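Local coordinates for TCR alpha chain (PDB 6LIR), which pairs with the TCR beta chain to form the chicken alpha-beta T-cell receptor, whose variable domains are expected to recognise peptide-MHC antigen, at residues Q1-E9 with I18-Q26; Q26-R34 with A42-G50. All blocks are in the same frame, centred on the assembly; numbering follows the deposited sequence.

Interaction 1. Residues Q1-E9 with I18-Q26; sequences QVQQEPSAE and ITCSHPSIQ
Q3 and S21 form one antiparallel hydrogen-bonded bridge, N to O both ways: Q3 N lies 2.8 Å from S21 O, and S21 N sits 3.0 Å from Q3 O. Beyond the bridge, side chains and waters take over. V2 places CG1, anti to the backbone N (chi1 -177°), 3.5 Å from C20 SG, while its other branch, CG2, faces CD1 of I25 at 4.1 Å. At the chain start the extended arm of Q1 crosses I25 at about a right angle, and its NE2 donates to S24 OG at 3.0 Å, with the hydroxyl tilted slightly from the amide plane. One water joins Q1 O to N and OG of S24; another accepts from E5 N and donates to T19 O. Within the type I turn H22-I25, H22 ND1 donates to I25 O, which lies in the imidazole plane, at 2.9 Å, although the donor is tilted 32° from the carbonyl plane. Q4 sends its amide to backbone atoms of Y85 and C87. The N-terminal segment of this immunoglobulin V domain thus runs against edge strand 16-21 of one sheet, beside the C20-C87 disulfide, before P6 and A8 cross to pair with strand 97-108 of the other.

Interaction 2. Residues Q26-R34 with A42-G50; sequences QAYSIQWYR and AFLVSAVKG
Y33 and F43 meet as a T-shaped pair, the edge of F43 toward the face of Y33, with ring centroids 5.7 Å apart and planes at 70°. F43 CG lies anti to the backbone N (chi1 178°), which carries the ring edge to Y33: CD1 comes 4.0 Å from Y33 CZ, and F43 CE1 reaches CG of Q31, which in turn packs 3.6 Å from S46 CB. R34, on the other face, crosses L44 at about a right angle: the extended arginine chain runs past the leucine methyls, CG lying 3.8 Å from L44 CD2. Six backbone hydrogen bonds hold these groups in place. I30 and A47 exchange a pair, as do R34 and A42; between them W32 N donates to V45 O, whereas W32 O receives L44 N at 2.9 Å. The register slips by one residue there, a beta bulge that turns L44 toward strand 29-34. Y33 OH bonds to L99 N of the TCR beta chain, and S46 OG to N96 of that chain, so this antiparallel beta hairpin, 29-35 with 42-47, is an edge of the V-domain sheet that faces the beta chain. On the opposite face R34 NH1 makes a salt bridge with D81, W32 NE1 bonds to S70 OG, and I30, W32, V45 and A47 pack on strand 59-63, while strand 84-90 flanks 29-35 on its other side.

From the N terminus, interaction 1 comes first: the chain leaves 1-9, turns back through strand 16-21 and closes a short loop with eight residues between its segments. Interaction 2 follows in series, opening at the shared Q26 and closing the hairpin of strands 29-35 and 42-47; neither loop encloses or crosses the other. W32 links them in the core, its ring packing against I18, C20 and Q4, with W32 CH2 3.4 Å from I18 O. Interaction 1 joins the N-terminal segment to strand 16-21 of one sheet, and strand 7-11 then continues in the other, whereas interaction 2 builds the far edge of that five-stranded sheet, beside the TCR beta chain.

Interaction 1. Residues Q1-E9 with I18-Q26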
loop_
_atom_site.group_PDB
_atom_site.type_symbol
_atom_site.label_atom_id
_atom_site.label_comp_id
_atom_site.label_asym_id
_atom_site.label_seq_id
_atom_site.Cartn_x
_atom_site.Cartn_y
_atom_site.Cartn_z
ATOM N N GLN A 1 -4.806 -23.819 2.237
ATOM C CA GLN A 1 -3.805 -24.883 2.247
ATOM C C GLN A 1 -2.501 -24.410 2.887
ATOM O O GLN A 1 -1.878 -25.135 3.666
ATOM C CB GLN A 1 -3.538 -25.387 0.829
ATOM C CG GLN A 1 -3.811 -26.868 0.645
ATOM C CD GLN A 1 -3.313 -27.400 -0.685
ATOM O OE1 GLN A 1 -3.310 -26.688 -1.691
ATOM N NE2 GLN A 1 -2.886 -28.659 -0.695
ATOM N N VAL A 2 -2.091 -23.191 2.554
ATOM C CA VAL A 2 -0.886 -22.589 3.110
ATOM C C VAL A 2 -1.334 -21.453 4.017
ATOM O O VAL A 2 -1.782 -20.404 3.541
ATOM C CB VAL A 2 0.064 -22.095 2.010
ATOM C CG1 VAL A 2 1.333 -21.556 2.621
ATOM C CG2 VAL A 2 0.384 -23.228 1.046
ATOM N N GLN A 3 -1.226 -21.664 5.327
ATOM C CA GLN A 3 -1.813 -20.773 6.318
ATOM C C GLN A 3 -0.774 -19.844 6.930
ATOM O O GLN A 3 0.347 -20.257 7.239
ATOM C CB GLN A 3 -2.502 -21.573 7.424
ATOM C CG GLN A 3 -3.621 -22.463 6.921
ATOM C CD GLN A 3 -3.880 -23.635 7.840
ATOM O OE1 GLN A 3 -3.138 -24.618 7.833
ATOM N NE2 GLN A 3 -4.936 -23.539 8.641
ATOM N N GLN A 4 -1.172 -18.587 7.118
ATOM C CA GLN A 4 -0.355 -17.564 7.751
ATOM C C GLN A 4 -1.241 -16.743 8.673
ATOM O O GLN A 4 -2.444 -16.601 8.435
ATOM C CB GLN A 4 0.309 -16.629 6.728
ATOM C CG GLN A 4 1.303 -17.291 5.794
ATOM C CD GLN A 4 1.977 -16.283 4.881
ATOM O OE1 GLN A 4 1.762 -16.286 3.668
ATOM N NE2 GLN A 4 2.790 -15.406 5.465
ATOM N N GLU A 5 -0.644 -16.197 9.725
ATOM C CA GLU A 5 -1.398 -15.299 10.580
ATOM C C GLU A 5 -1.702 -14.018 9.806
ATOM O O GLU A 5 -0.838 -13.511 9.086
ATOM C CB GLU A 5 -0.612 -14.968 11.846
ATOM C CG GLU A 5 -0.402 -16.150 12.777
ATOM C CD GLU A 5 -1.708 -16.780 13.217
ATOM O OE1 GLU A 5 -2.368 -16.213 14.114
ATOM O OE2 GLU A 5 -2.076 -17.842 12.670
ATOM N N PRO A 6 -2.928 -13.496 9.901
ATOM C CA PRO A 6 -3.285 -12.318 9.089
ATOM C C PRO A 6 -2.409 -11.104 9.350
ATOM O O PRO A 6 -2.109 -10.348 8.416
ATOM C CB PRO A 6 -4.752 -12.064 9.470
ATOM C CG PRO A 6 -4.931 -12.741 10.792
ATOM C CD PRO A 6 -4.042 -13.943 10.754
ATOM N N SER A 7 -2.001 -10.877 10.597
ATOM C CA SER A 7 -1.230 -9.686 10.911
ATOM C C SER A 7 -0.241 -9.979 12.029
ATOM O O SER A 7 -0.400 -10.928 12.802
ATOM C CB SER A 7 -2.142 -8.518 11.301
ATOM O OG SER A 7 -3.005 -8.884 12.359
ATOM N N ALA A 8 0.786 -9.137 12.098
ATOM C CA ALA A 8 1.791 -9.195 13.148
ATOM C C ALA A 8 2.256 -7.776 13.436
ATOM O O ALA A 8 2.174 -6.890 12.580
ATOM C CB ALA A 8 2.977 -10.079 12.752
ATOM N N GLU A 9 2.755 -7.565 14.649
ATOM C CA GLU A 9 3.220 -6.244 15.038
ATOM C C GLU A 9 4.430 -6.375 15.948
ATOM O O GLU A 9 4.543 -7.317 16.736
ATOM C CB GLU A 9 2.110 -5.441 15.739
ATOM C CG GLU A 9 1.747 -5.964 17.122
ATOM C CD GLU A 9 0.733 -5.090 17.842
ATOM O OE1 GLU A 9 -0.418 -5.540 18.023
ATOM O OE2 GLU A 9 1.090 -3.957 18.230
ATOM N N ILE A 18 7.599 -14.792 11.744
ATOM C CA ILE A 18 6.420 -14.897 10.891
ATOM C C ILE A 18 6.323 -16.354 10.452
ATOM O O ILE A 18 7.216 -16.867 9.766
ATOM C CB ILE A 18 6.489 -13.950 9.685
ATOM C CG1 ILE A 18 6.707 -12.508 10.152
ATOM C CG2 ILE A 18 5.211 -14.032 8.857
ATOM C CD1 ILE A 18 6.667 -11.498 9.027
ATOM N N THR A 19 5.263 -17.034 10.887
ATOM C CA THR A 19 5.097 -18.460 10.648
ATOM C C THR A 19 4.370 -18.732 9.336
ATOM O O THR A 19 3.701 -17.867 8.768
ATOM C CB THR A 19 4.327 -19.122 11.794
ATOM O OG1 THR A 19 3.010 -18.563 11.870
ATOM C CG2 THR A 19 5.043 -18.914 13.124
ATOM N N CYS A 20 4.459 -19.984 8.898
ATOM C CA CYS A 20 3.772 -20.451 7.700
ATOM C C CYS A 20 3.576 -21.948 7.866
ATOM O O CYS A 20 4.550 -22.679 8.061
ATOM C CB CYS A 20 4.569 -20.132 6.431
ATOM S SG CYS A 20 3.884 -20.820 4.902
ATOM N N SER A 21 2.321 -22.391 7.831
ATOM C CA SER A 21 1.948 -23.768 8.113
ATOM C C SER A 21 1.195 -24.346 6.922
ATOM O O SER A 21 0.222 -23.748 6.449
ATOM C CB SER A 21 1.090 -23.837 9.380
ATOM O OG SER A 21 0.432 -25.084 9.488
ATOM N N HIS A 22 1.656 -25.498 6.429
ATOM C CA HIS A 22 1.015 -26.201 5.314
ATOM C C HIS A 22 1.061 -27.699 5.581
ATOM O O HIS A 22 1.840 -28.436 4.965
ATOM C CB HIS A 22 1.691 -25.850 3.988
ATOM C CG HIS A 22 3.184 -25.753 4.071
ATOM N ND1 HIS A 22 4.022 -26.792 3.726
ATOM C CD2 HIS A 22 3.989 -24.733 4.452
ATOM C CE1 HIS A 22 5.278 -26.420 3.897
ATOM N NE2 HIS A 22 5.285 -25.173 4.337
ATOM N N PRO A 23 0.217 -28.188 6.495
ATOM C CA PRO A 23 0.279 -29.611 6.876
ATOM C C PRO A 23 0.063 -30.564 5.714
ATOM O O PRO A 23 0.620 -31.668 5.718
ATOM C CB PRO A 23 -0.827 -29.745 7.934
ATOM C CG PRO A 23 -1.064 -28.360 8.426
ATOM C CD PRO A 23 -0.822 -27.462 7.249
ATOM N N SER A 24 -0.722 -30.176 4.717
ATOM C CA SER A 24 -1.046 -31.051 3.602
ATOM C C SER A 24 -0.014 -30.999 2.484
ATOM O O SER A 24 -0.194 -31.674 1.466
ATOM C CB SER A 24 -2.422 -30.685 3.041
ATOM O OG SER A 24 -2.296 -29.708 2.020
ATOM N N ILE A 25 1.049 -30.215 2.631
ATOM C CA ILE A 25 2.060 -30.077 1.588
ATOM C C ILE A 25 3.422 -30.313 2.216
ATOM O O ILE A 25 3.806 -29.613 3.162
ATOM C CB ILE A 25 2.014 -28.699 0.906
ATOM C CG1 ILE A 25 0.614 -28.417 0.355
ATOM C CG2 ILE A 25 3.055 -28.623 -0.208
ATOM C CD1 ILE A 25 0.497 -27.089 -0.373
ATOM N N GLN A 26 4.160 -31.281 1.680
ATOM C CA GLN A 26 5.524 -31.562 2.115
ATOM C C GLN A 26 6.419 -30.865 1.103
ATOM O O GLN A 26 6.645 -31.368 -0.002
ATOM C CB GLN A 26 5.790 -33.062 2.187
ATOM C CG GLN A 26 7.152 -33.421 2.750
ATOM C CD GLN A 26 7.169 -34.781 3.418
ATOM O OE1 GLN A 26 6.967 -35.808 2.767
ATOM N NE2 GLN A 26 7.406 -34.795 4.730
HETATM O O HOH W 1 -2.218 -27.716 4.187
HETATM O O HOH W 2 -2.013 -25.284 10.179
HETATM O O HOH W 3 2.069 -15.876 9.902
#

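Interaction 2. Residues Q26-R34 with A42-G50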
loop_
_atom_site.group_PDB
_atom_site.type_symbol
_atom_site.label_atom_id
_atom_site.label_comp_id
_atom_site.label_asym_id
_atom_site.label_seq_id
_atom_site.Cartn_x
_atom_site.Cartn_y
_atom_site.Cartn_z
ATOM N N GLN A 26 4.160 -31.281 1.680
ATOM C CA GLN A 26 5.524 -31.562 2.115
ATOM C C GLN A 26 6.419 -30.865 1.103
ATOM O O GLN A 26 6.645 -31.368 -0.002
ATOM C CB GLN A 26 5.790 -33.062 2.187
ATOM C CG GLN A 26 7.152 -33.421 2.750
ATOM C CD GLN A 26 7.169 -34.781 3.418
ATOM O OE1 GLN A 26 6.967 -35.808 2.767
ATOM N NE2 GLN A 26 7.406 -34.795 4.730
ATOM N N ALA A 27 6.891 -29.679 1.482
ATOM C CA ALA A 27 7.501 -28.755 0.535
ATOM C C ALA A 27 8.741 -29.344 -0.119
ATOM O O ALA A 27 9.614 -29.897 0.556
ATOM C CB ALA A 27 7.848 -27.443 1.237
ATOM N N TYR A 28 8.820 -29.208 -1.442
ATOM C CA TYR A 28 10.085 -29.420 -2.133
ATOM C C TYR A 28 10.980 -28.199 -1.976
ATOM O O TYR A 28 12.198 -28.327 -1.807
ATOM C CB TYR A 28 9.848 -29.719 -3.615
ATOM C CG TYR A 28 11.122 -29.793 -4.429
ATOM C CD1 TYR A 28 11.857 -30.971 -4.499
ATOM C CD2 TYR A 28 11.597 -28.682 -5.119
ATOM C CE1 TYR A 28 13.027 -31.042 -5.237
ATOM C CE2 TYR A 28 12.766 -28.744 -5.859
ATOM C CZ TYR A 28 13.476 -29.925 -5.915
ATOM O OH TYR A 28 14.637 -29.990 -6.650
ATOM N N SER A 29 10.387 -27.012 -2.028
ATOM C CA SER A 29 11.119 -25.773 -1.833
ATOM C C SER A 29 10.165 -24.751 -1.239
ATOM O O SER A 29 8.951 -24.811 -1.455
ATOM C CB SER A 29 11.717 -25.250 -3.144
ATOM O OG SER A 29 10.703 -24.764 -4.003
ATOM N N ILE A 30 10.724 -23.829 -0.467
ATOM C CA ILE A 30 9.948 -22.801 0.208
ATOM C C ILE A 30 10.549 -21.452 -0.147
ATOM O O ILE A 30 11.772 -21.279 -0.100
ATOM C CB ILE A 30 9.931 -23.008 1.736
ATOM C CG1 ILE A 30 9.116 -24.255 2.092
ATOM C CG2 ILE A 30 9.359 -21.794 2.438
ATOM C CD1 ILE A 30 9.321 -24.735 3.508
ATOM N N GLN A 31 9.690 -20.497 -0.481
ATOM C CA GLN A 31 10.112 -19.146 -0.799
ATOM C C GLN A 31 9.293 -18.178 0.032
ATOM O O GLN A 31 8.161 -18.472 0.427
ATOM C CB GLN A 31 9.928 -18.813 -2.286
ATOM C CG GLN A 31 10.790 -19.630 -3.224
ATOM C CD GLN A 31 10.151 -19.805 -4.587
ATOM O OE1 GLN A 31 10.040 -20.924 -5.089
ATOM N NE2 GLN A 31 9.725 -18.701 -5.192
ATOM N N TRP A 32 9.864 -17.004 0.261
ATOM C CA TRP A 32 9.179 -15.954 0.986
ATOM C C TRP A 32 9.290 -14.672 0.182
ATOM O O TRP A 32 10.334 -14.387 -0.415
ATOM C CB TRP A 32 9.770 -15.750 2.382
ATOM C CG TRP A 32 9.283 -16.733 3.398
ATOM C CD1 TRP A 32 9.737 -18.006 3.590
ATOM C CD2 TRP A 32 8.251 -16.524 4.367
ATOM N NE1 TRP A 32 9.052 -18.603 4.622
ATOM C CE2 TRP A 32 8.135 -17.713 5.118
ATOM C CE3 TRP A 32 7.418 -15.444 4.681
ATOM C CZ2 TRP A 32 7.221 -17.855 6.161
ATOM C CZ3 TRP A 32 6.507 -15.586 5.716
ATOM C CH2 TRP A 32 6.417 -16.784 6.444
ATOM N N TYR A 33 8.201 -13.912 0.175
ATOM C CA TYR A 33 8.112 -12.647 -0.530
ATOM C C TYR A 33 7.549 -11.611 0.428
ATOM O O TYR A 33 6.931 -11.945 1.444
ATOM C CB TYR A 33 7.208 -12.745 -1.772
ATOM C CG TYR A 33 7.715 -13.651 -2.873
ATOM C CD1 TYR A 33 7.624 -15.034 -2.765
ATOM C CD2 TYR A 33 8.262 -13.119 -4.033
ATOM C CE1 TYR A 33 8.083 -15.863 -3.776
ATOM C CE2 TYR A 33 8.724 -13.936 -5.049
ATOM C CZ TYR A 33 8.631 -15.308 -4.917
ATOM O OH TYR A 33 9.092 -16.118 -5.930
ATOM N N ARG A 34 7.766 -10.343 0.099
ATOM C CA ARG A 34 7.144 -9.269 0.851
ATOM C C ARG A 34 6.632 -8.222 -0.123
ATOM O O ARG A 34 7.273 -7.925 -1.137
ATOM C CB ARG A 34 8.103 -8.663 1.891
ATOM C CG ARG A 34 9.121 -7.673 1.378
ATOM C CD ARG A 34 9.821 -7.021 2.559
ATOM N NE ARG A 34 10.998 -6.261 2.157
ATOM C CZ ARG A 34 11.809 -5.642 3.009
ATOM N NH1 ARG A 34 11.571 -5.697 4.316
ATOM N NH2 ARG A 34 12.860 -4.975 2.555
ATOM N N ALA A 42 7.900 -9.005 -3.585
ATOM C CA ALA A 42 9.315 -9.030 -3.925
ATOM C C ALA A 42 10.000 -10.188 -3.213
ATOM O O ALA A 42 9.787 -10.408 -2.015
ATOM C CB ALA A 42 9.993 -7.703 -3.552
ATOM N N PHE A 43 10.855 -10.889 -3.956
ATOM C CA PHE A 43 11.533 -12.082 -3.463
ATOM C C PHE A 43 12.484 -11.745 -2.318
ATOM O O PHE A 43 13.221 -10.757 -2.372
ATOM C CB PHE A 43 12.300 -12.755 -4.603
ATOM C CG PHE A 43 13.083 -13.968 -4.178
ATOM C CD1 PHE A 43 12.437 -15.151 -3.854
ATOM C CD2 PHE A 43 14.467 -13.923 -4.102
ATOM C CE1 PHE A 43 13.158 -16.265 -3.458
ATOM C CE2 PHE A 43 15.193 -15.033 -3.707
ATOM C CZ PHE A 43 14.540 -16.204 -3.386
ATOM N N LEU A 44 12.450 -12.563 -1.265
ATOM C CA LEU A 44 13.346 -12.391 -0.127
ATOM C C LEU A 44 14.355 -13.518 0.014
ATOM O O LEU A 44 15.562 -13.260 0.084
ATOM C CB LEU A 44 12.540 -12.278 1.176
ATOM C CG LEU A 44 11.536 -11.137 1.329
ATOM C CD1 LEU A 44 10.854 -11.226 2.686
ATOM C CD2 LEU A 44 12.216 -9.790 1.147
ATOM N N VAL A 45 13.899 -14.771 0.055
ATOM C CA VAL A 45 14.790 -15.902 0.284
ATOM C C VAL A 45 14.087 -17.171 -0.178
ATOM O O VAL A 45 12.857 -17.240 -0.225
ATOM C CB VAL A 45 15.196 -15.975 1.781
ATOM C CG1 VAL A 45 13.990 -16.303 2.648
ATOM C CG2 VAL A 45 16.326 -16.972 2.006
ATOM N N SER A 46 14.875 -18.193 -0.495
ATOM C CA SER A 46 14.355 -19.500 -0.860
ATOM C C SER A 46 15.241 -20.575 -0.251
ATOM O O SER A 46 16.466 -20.434 -0.229
ATOM C CB SER A 46 14.298 -19.684 -2.378
ATOM O OG SER A 46 14.204 -21.057 -2.702
ATOM N N ALA A 47 14.619 -21.652 0.226
ATOM C CA ALA A 47 15.364 -22.759 0.807
ATOM C C ALA A 47 14.619 -24.063 0.562
ATOM O O ALA A 47 13.406 -24.082 0.341
ATOM C CB ALA A 47 15.595 -22.568 2.309
ATOM N N VAL A 48 15.371 -25.162 0.602
ATOM C CA VAL A 48 14.792 -26.492 0.524
ATOM C C VAL A 48 14.777 -27.201 1.876
ATOM O O VAL A 48 13.927 -28.073 2.094
ATOM C CB VAL A 48 15.511 -27.355 -0.537
ATOM C CG1 VAL A 48 15.470 -26.669 -1.898
ATOM C CG2 VAL A 48 16.948 -27.643 -0.121
ATOM N N LYS A 49 15.693 -26.865 2.784
ATOM C CA LYS A 49 15.727 -27.471 4.110
ATOM C C LYS A 49 16.580 -26.607 5.030
ATOM O O LYS A 49 17.262 -25.677 4.590
ATOM C CB LYS A 49 16.267 -28.904 4.055
ATOM C CG LYS A 49 17.741 -28.995 3.693
ATOM C CD LYS A 49 18.249 -30.425 3.827
ATOM C CE LYS A 49 19.749 -30.460 4.074
ATOM N NZ LYS A 49 20.179 -31.774 4.623
ATOM N N GLY A 50 16.545 -26.946 6.318
ATOM C CA GLY A 50 17.321 -26.308 7.368
ATOM C C GLY A 50 17.042 -24.820 7.501
ATOM O O GLY A 50 15.926 -24.339 7.285
#